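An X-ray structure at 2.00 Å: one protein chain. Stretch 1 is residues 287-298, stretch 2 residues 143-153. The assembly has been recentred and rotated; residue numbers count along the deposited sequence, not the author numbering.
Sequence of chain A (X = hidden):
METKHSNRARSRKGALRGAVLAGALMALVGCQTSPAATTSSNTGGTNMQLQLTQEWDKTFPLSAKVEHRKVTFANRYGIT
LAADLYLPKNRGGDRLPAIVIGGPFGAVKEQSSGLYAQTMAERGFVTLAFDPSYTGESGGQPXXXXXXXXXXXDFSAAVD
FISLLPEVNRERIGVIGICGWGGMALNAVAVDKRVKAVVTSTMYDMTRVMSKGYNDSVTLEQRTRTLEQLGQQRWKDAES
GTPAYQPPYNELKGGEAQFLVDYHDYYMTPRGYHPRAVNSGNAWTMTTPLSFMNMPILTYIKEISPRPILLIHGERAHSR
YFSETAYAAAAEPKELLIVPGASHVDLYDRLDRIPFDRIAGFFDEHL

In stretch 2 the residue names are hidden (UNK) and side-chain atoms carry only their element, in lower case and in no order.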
ATOM      1  N   THR A 287     -17.370  10.111  -2.539  1.00  9.75           N
ATOM      2  CA  THR A 287     -17.951   9.306  -1.465  1.00 10.34           C
ATOM      3  C   THR A 287     -17.098   8.143  -0.931  1.00 11.67           C
ATOM      4  O   THR A 287     -17.555   7.368  -0.086  1.00 11.20           O
ATOM      5  CB  THR A 287     -19.361   8.793  -1.866  1.00 10.30           C
ATOM      6  OG1 THR A 287     -19.299   8.102  -3.121  1.00 11.87           O
ATOM      7  CG2 THR A 287     -20.321   9.971  -1.992  1.00  8.07           C
ATOM      8  N   THR A 288     -15.854   8.035  -1.392  1.00 12.57           N
ATOM      9  CA  THR A 288     -14.968   6.959  -0.934  1.00 10.62           C
ATOM     10  C   THR A 288     -14.812   6.870   0.591  1.00 10.75           C
ATOM     11  O   THR A 288     -14.809   5.777   1.155  1.00 10.56           O
ATOM     12  CB  THR A 288     -13.558   7.083  -1.581  1.00 10.33           C
ATOM     13  OG1 THR A 288     -13.585   6.511  -2.897  1.00  8.75           O
ATOM     14  CG2 THR A 288     -12.501   6.364  -0.741  1.00  9.77           C
ATOM     15  N   PRO A 289     -14.680   8.017   1.279  1.00  9.87           N
ATOM     16  CA  PRO A 289     -14.522   8.017   2.740  1.00 10.63           C
ATOM     17  C   PRO A 289     -15.601   7.301   3.572  1.00  9.33           C
ATOM     18  O   PRO A 289     -15.340   6.883   4.692  1.00  9.07           O
ATOM     19  CB  PRO A 289     -14.453   9.505   3.078  1.00 10.01           C
ATOM     20  CG  PRO A 289     -13.840  10.104   1.838  1.00 10.44           C
ATOM     21  CD  PRO A 289     -14.585   9.389   0.746  1.00 10.21           C
ATOM     22  N   LEU A 290     -16.808   7.160   3.037  1.00 10.39           N
ATOM     23  CA  LEU A 290     -17.881   6.516   3.793  1.00  9.65           C
ATOM     24  C   LEU A 290     -17.530   5.172   4.432  1.00 10.64           C
ATOM     25  O   LEU A 290     -17.899   4.918   5.580  1.00 11.04           O
ATOM     26  CB  LEU A 290     -19.122   6.359   2.917  1.00 10.46           C
ATOM     27  CG  LEU A 290     -19.850   7.667   2.600  1.00  8.67           C
ATOM     28  CD1 LEU A 290     -20.889   7.419   1.534  1.00  9.06           C
ATOM     29  CD2 LEU A 290     -20.492   8.232   3.875  1.00 11.54           C
ATOM     30  N   SER A 291     -16.823   4.309   3.711  1.00  8.80           N
ATOM     31  CA  SER A 291     -16.467   3.008   4.280  1.00 10.03           C
ATOM     32  C   SER A 291     -15.376   3.142   5.335  1.00 10.80           C
ATOM     33  O   SER A 291     -15.497   2.592   6.431  1.00 10.48           O
ATOM     34  CB  SER A 291     -16.017   2.032   3.182  1.00  8.35           C
ATOM     35  OG  SER A 291     -14.897   2.533   2.476  1.00 13.20           O
ATOM     36  N   PHE A 292     -14.318   3.883   5.003  1.00  9.78           N
ATOM     37  CA  PHE A 292     -13.196   4.097   5.916  1.00 11.11           C
ATOM     38  C   PHE A 292     -13.597   4.775   7.220  1.00  9.57           C
ATOM     39  O   PHE A 292     -13.065   4.457   8.284  1.00 10.78           O
ATOM     40  CB  PHE A 292     -12.112   4.934   5.221  1.00  8.85           C
ATOM     41  CG  PHE A 292     -11.382   4.192   4.140  1.00  9.23           C
ATOM     42  CD1 PHE A 292     -10.266   3.414   4.445  1.00  7.24           C
ATOM     43  CD2 PHE A 292     -11.821   4.254   2.818  1.00  7.90           C
ATOM     44  CE1 PHE A 292      -9.594   2.704   3.449  1.00  8.02           C
ATOM     45  CE2 PHE A 292     -11.160   3.549   1.813  1.00  6.55           C
ATOM     46  CZ  PHE A 292     -10.042   2.773   2.131  1.00  8.17           C
ATOM     47  N   MET A 293     -14.538   5.707   7.136  1.00  9.06           N
ATOM     48  CA  MET A 293     -14.995   6.439   8.313  1.00  9.53           C
ATOM     49  C   MET A 293     -15.900   5.587   9.204  1.00  9.66           C
ATOM     50  O   MET A 293     -16.182   5.958  10.349  1.00 10.03           O
ATOM     51  CB  MET A 293     -15.757   7.712   7.883  1.00  7.95           C
ATOM     52  CG  MET A 293     -14.925   8.757   7.113  1.00  9.38           C
ATOM     53  SD  MET A 293     -15.856  10.278   6.651  1.00  1.11           S
ATOM     54  CE  MET A 293     -15.798  11.137   8.163  1.00 11.60           C
ATOM     55  N   ASN A 294     -16.321   4.432   8.697  1.00  9.50           N
ATOM     56  CA  ASN A 294     -17.258   3.575   9.428  1.00  9.54           C
ATOM     57  C   ASN A 294     -16.802   2.142   9.733  1.00 10.36           C
ATOM     58  O   ASN A 294     -17.466   1.425  10.489  1.00  8.79           O
ATOM     59  CB  ASN A 294     -18.573   3.540   8.635  1.00 10.30           C
ATOM     60  CG  ASN A 294     -19.744   3.026   9.446  1.00 10.90           C
ATOM     61  OD1 ASN A 294     -19.929   3.402  10.601  1.00  9.84           O
ATOM     62  ND2 ASN A 294     -20.557   2.177   8.831  1.00 11.99           N
ATOM     63  N   MET A 295     -15.668   1.734   9.172  1.00 10.29           N
ATOM     64  CA  MET A 295     -15.168   0.371   9.373  1.00 11.91           C
ATOM     65  C   MET A 295     -13.673   0.355   9.697  1.00 11.03           C
ATOM     66  O   MET A 295     -12.832   0.274   8.800  1.00 10.60           O
ATOM     67  CB  MET A 295     -15.425  -0.459   8.112  1.00  9.72           C
ATOM     68  CG  MET A 295     -16.121  -1.785   8.380  1.00 18.78           C
ATOM     69  SD  MET A 295     -17.807  -1.572   8.980  1.00  1.11           S
ATOM     70  CE  MET A 295     -18.705  -2.059   7.531  1.00 17.27           C
ATOM     71  N   PRO A 296     -13.324   0.423  10.990  1.00 11.81           N
ATOM     72  CA  PRO A 296     -11.905   0.417  11.345  1.00 11.30           C
ATOM     73  C   PRO A 296     -11.171  -0.883  11.050  1.00 11.05           C
ATOM     74  O   PRO A 296     -11.763  -1.967  11.017  1.00  7.45           O
ATOM     75  CB  PRO A 296     -11.919   0.751  12.836  1.00 11.61           C
ATOM     76  CG  PRO A 296     -13.222   0.203  13.294  1.00 14.56           C
ATOM     77  CD  PRO A 296     -14.167   0.594  12.188  1.00 10.81           C
ATOM     78  N   ILE A 297      -9.873  -0.749  10.816  1.00  8.45           N
ATOM     79  CA  ILE A 297      -9.007  -1.887  10.562  1.00  8.18           C
ATOM     80  C   ILE A 297      -8.175  -2.073  11.830  1.00  7.50           C
ATOM     81  O   ILE A 297      -8.290  -1.280  12.770  1.00  8.57           O
ATOM     82  CB  ILE A 297      -8.050  -1.629   9.379  1.00  7.20           C
ATOM     83  CG1 ILE A 297      -7.266  -0.339   9.618  1.00  8.26           C
ATOM     84  CG2 ILE A 297      -8.850  -1.569   8.074  1.00  7.07           C
ATOM     85  CD1 ILE A 297      -6.032  -0.185   8.732  1.00  8.56           C
ATOM     86  N   LEU A 298      -7.363  -3.126  11.853  1.00  7.20           N
ATOM     87  CA  LEU A 298      -6.472  -3.439  12.978  1.00  7.90           C
ATOM     88  C   LEU A 298      -7.130  -3.916  14.269  1.00  9.15           C
ATOM     89  O   LEU A 298      -6.466  -4.006  15.306  1.00  8.93           O
ATOM     90  CB  LEU A 298      -5.583  -2.234  13.295  1.00  8.51           C
ATOM     91  CG  LEU A 298      -4.828  -1.603  12.123  1.00 10.26           C
ATOM     92  CD1 LEU A 298      -3.916  -0.498  12.652  1.00 11.51           C
ATOM     93  CD2 LEU A 298      -4.023  -2.658  11.389  1.00 11.68           C
ATOM     94  N   UNK A 143     -14.032   3.817 -11.449  1.00 12.66           N
ATOM     95  CA  UNK A 143     -12.597   3.886 -11.250  1.00 13.69           C
ATOM     96  C   UNK A 143     -12.282   4.700  -9.999  1.00 12.37           C
ATOM     97  O   UNK A 143     -13.040   5.593  -9.608  1.00 10.42           O
ATOM     98  c   UNK A 143     -11.641   2.324 -13.594  1.00 13.60           C
ATOM     99  c   UNK A 143     -11.923   4.531 -12.465  1.00 13.13           C
ATOM    100  c   UNK A 143     -12.137   3.758 -13.752  1.00 14.73           C
ATOM    101  c   UNK A 143      -9.550   1.150 -13.027  1.00 12.61           C
ATOM    102  n   UNK A 143      -8.238   1.181 -12.817  1.00 13.48           N
ATOM    103  n   UNK A 143     -10.209   2.269 -13.317  1.00 11.65           N
ATOM    104  n   UNK A 143     -10.201  -0.007 -12.968  1.00 11.70           N
ATOM    105  N   UNK A 144     -11.167   4.366  -9.365  1.00 12.03           N
ATOM    106  CA  UNK A 144     -10.703   5.080  -8.185  1.00 10.42           C
ATOM    107  C   UNK A 144     -11.644   5.202  -6.992  1.00 10.30           C
ATOM    108  O   UNK A 144     -11.911   6.307  -6.501  1.00  8.75           O
ATOM    109  n   UNK A 144      -8.634   7.560 -10.082  1.00  9.51           N
ATOM    110  c   UNK A 144      -9.007   6.418  -9.509  1.00 11.78           C
ATOM    111  o   UNK A 144      -8.409   5.354  -9.693  1.00 13.88           O
ATOM    112  c   UNK A 144     -10.215   6.474  -8.592  1.00 10.78           C
ATOM    113  N   UNK A 145     -12.153   4.065  -6.536  1.00 10.19           N
ATOM    114  CA  UNK A 145     -12.988   4.028  -5.347  1.00 12.33           C
ATOM    115  C   UNK A 145     -12.194   3.086  -4.438  1.00 12.91           C
ATOM    116  O   UNK A 145     -11.435   2.255  -4.936  1.00 14.30           O
ATOM    117  c   UNK A 145     -15.258   3.524  -4.375  1.00 15.08           C
ATOM    118  c   UNK A 145     -14.328   2.060  -6.166  1.00 14.58           C
ATOM    119  c   UNK A 145     -14.408   3.471  -5.641  1.00 13.87           C
ATOM    120  N   UNK A 146     -12.322   3.229  -3.124  1.00 13.54           N
ATOM    121  CA  UNK A 146     -11.573   2.368  -2.206  1.00 13.08           C
ATOM    122  C   UNK A 146     -12.427   1.896  -1.039  1.00 12.47           C
ATOM    123  O   UNK A 146     -13.513   2.414  -0.805  1.00 13.75           O
ATOM    124  c   UNK A 146     -10.339   3.103  -1.681  1.00 11.73           C
ATOM    125  N   UNK A 147     -11.914   0.918  -0.299  1.00 11.80           N
ATOM    126  CA  UNK A 147     -12.622   0.349   0.845  1.00 10.39           C
ATOM    127  C   UNK A 147     -11.622  -0.393   1.725  1.00 10.45           C
ATOM    128  O   UNK A 147     -10.750  -1.093   1.219  1.00 11.53           O
ATOM    129  c   UNK A 147     -13.704  -0.611   0.343  1.00 10.18           C
ATOM    130  o   UNK A 147     -13.942  -1.667   1.254  1.00  9.99           O
ATOM    131  N   UNK A 148     -11.727  -0.243   3.057  1.00  8.67           N
ATOM    132  CA  UNK A 148     -10.770  -0.953   3.913  1.00  9.57           C
ATOM    133  C   UNK A 148     -10.942  -2.461   3.805  1.00 10.70           C
ATOM    134  O   UNK A 148      -9.976  -3.220   3.928  1.00 12.14           O
ATOM    135  c   UNK A 148     -11.092  -0.422   5.307  1.00  7.46           C
ATOM    136  c   UNK A 148     -12.691   0.522   3.866  1.00  7.64           C
ATOM    137  c   UNK A 148     -12.558  -0.133   5.225  1.00  5.76           C
ATOM    138  N   UNK A 149     -12.176  -2.887   3.560  1.00  9.69           N
ATOM    139  CA  UNK A 149     -12.495  -4.313   3.434  1.00  9.77           C
ATOM    140  C   UNK A 149     -11.920  -4.866   2.132  1.00  9.24           C
ATOM    141  O   UNK A 149     -11.109  -5.794   2.141  1.00  8.71           O
ATOM    142  c   UNK A 149     -14.430  -5.973   3.513  1.00 10.25           C
ATOM    143  c   UNK A 149     -14.015  -4.507   3.450  1.00  8.89           C
ATOM    144  o   UNK A 149     -13.719  -6.826   2.953  1.00 11.73           O
ATOM    145  o   UNK A 149     -15.491  -6.271   4.107  1.00 12.84           O
ATOM    146  N   UNK A 150     -12.338  -4.281   1.012  1.00  7.55           N
ATOM    147  CA  UNK A 150     -11.879  -4.725  -0.296  1.00  7.61           C
ATOM    148  C   UNK A 150     -10.364  -4.620  -0.446  1.00  8.99           C
ATOM    149  O   UNK A 150      -9.726  -5.507  -1.010  1.00  9.86           O
ATOM    150  c   UNK A 150     -14.069  -4.149  -1.400  1.00  8.51           C
ATOM    151  c   UNK A 150     -12.553  -3.918  -1.428  1.00  8.09           C
ATOM    152  c   UNK A 150     -11.983  -4.334  -2.786  1.00  6.64           C
ATOM    153  c   UNK A 150     -14.844  -3.368  -2.472  1.00 10.31           C
ATOM    154  N   UNK A 151      -9.782  -3.541   0.066  1.00  8.17           N
ATOM    155  CA  UNK A 151      -8.342  -3.367  -0.046  1.00  8.55           C
ATOM    156  C   UNK A 151      -7.594  -4.376   0.818  1.00  8.82           C
ATOM    157  O   UNK A 151      -6.528  -4.868   0.433  1.00  9.79           O
ATOM    158  c   UNK A 151      -7.956  -1.922   0.302  1.00 10.19           C
ATOM    159  c   UNK A 151      -8.348  -0.941  -0.802  1.00 10.31           C
ATOM    160  o   UNK A 151      -8.483  -1.329  -1.966  1.00 14.61           O
ATOM    161  n   UNK A 151      -8.514   0.326  -0.449  1.00  8.77           N
ATOM    162  N   UNK A 152      -8.144  -4.703   1.982  1.00  6.88           N
ATOM    163  CA  UNK A 152      -7.496  -5.702   2.823  1.00  7.93           C
ATOM    164  C   UNK A 152      -7.521  -7.010   2.026  1.00  6.72           C
ATOM    165  O   UNK A 152      -6.537  -7.746   1.986  1.00  7.49           O
ATOM    166  c   UNK A 152      -7.716  -7.069   4.932  1.00  9.11           C
ATOM    167  o   UNK A 152      -8.036  -4.676   4.956  1.00  5.57           O
ATOM    168  c   UNK A 152      -8.234  -5.860   4.169  1.00  6.99           C
ATOM    169  N   UNK A 153      -8.645  -7.279   1.367  1.00  6.88           N
ATOM    170  CA  UNK A 153      -8.788  -8.483   0.544  1.00  7.54           C
ATOM    171  C   UNK A 153      -7.765  -8.507  -0.607  1.00  8.43           C
ATOM    172  O   UNK A 153      -7.209  -9.563  -0.931  1.00  8.91           O
ATOM    173  c   UNK A 153      -9.961 -10.946  -0.905  1.00 10.42           C
ATOM    174  o   UNK A 153     -10.053 -11.401   0.254  1.00  5.98           O
ATOM    175  c   UNK A 153     -10.425  -9.522  -1.186  1.00  7.39           C
ATOM    176  c   UNK A 153     -10.219  -8.564  -0.010  1.00  7.15           C
ATOM    177  o   UNK A 153      -9.515 -11.623  -1.860  1.00 11.27           O
TER
HETATM  178  O   HOH W   1     -15.788   3.623  -0.068  1.00  8.58           O

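Position 143 carries three carbons, a nitrogen, then a carbon holding two more nitrogens, a guanidinium, and stays clear of stretch 1: Arg 143. Its end nitrogens are bonded elsewhere in the structure. Position 144 has two carbons, the second bearing one oxygen and one nitrogen, and its end leads away from stretch 1, while its backbone O lies 4.0 Å from Thr 288 OG1; this is Asn 144.

Position 145 shows three carbons, forked at the first with no oxygen, and one arm carbon lies 3.7 Å from Thr 288 OG1, where the backbones run close; hence Val 145, the arm being CG2. At 146 there is a single carbon, CB, which packs 3.6 Å from Phe 292 CE2 and 4.0 Å from Thr 288 CG2. This is Ala 146.

Position 147 has one carbon and one oxygen. Its CA-to-CB bond points away overall, although CB still lies 4.0 Å from Ser 291 OG. This is Ser 147. The hydroxyl serves its own stretch: as N-cap, OG accepts from the N of position 150 at 3.1 Å and, weakly, from the N of position 149 at 3.2 Å.

Position 148 has three carbons closing a ring onto the backbone N. Pointing toward stretch 1, it has the largest covered area of any residue here. The ring carbon bonded to N stands 3.6 Å from the centroid of the Phe 292 ring, almost on the ring normal, CB meets Ile 297 CG2 at 3.7 Å, and the remaining ring carbon meets Met 295 CB at 4.1 Å. This is Pro 148, and its CD makes a CH-pi contact over the face of Phe 292.

Position 149, two carbons with two oxygens on the second, turned sideways and exposed, is Asp 149. Position 150, four carbons forked at the first with one longer arm, out of reach, is Ile 150. Position 151, two carbons ending in one oxygen and one nitrogen, points toward stretch 1 and is Asn 151. Position 152 has one carbon bearing an oxygen and a carbon, the oxygen 4.5 Å from Ile 297 CG2: Thr 152. Position 153, three carbons ending in two oxygens, far from the contact, is Glu 153.

The rule is shape first. No direct hydrogen bond crosses; Phe 292, Met 295 and Ile 297 pack against Pro 148 at the helix start, while Ser 147 caps that helix. Polarity enters through one water, which donates to Ala 146 O and Thr 288 O, both at 2.7 Å, and accepts from Ser 291 OG at 2.9 Å, tying the backbones together beside the apolar packing.

Stretch 2, residues 143-153: RNVASPDINTE
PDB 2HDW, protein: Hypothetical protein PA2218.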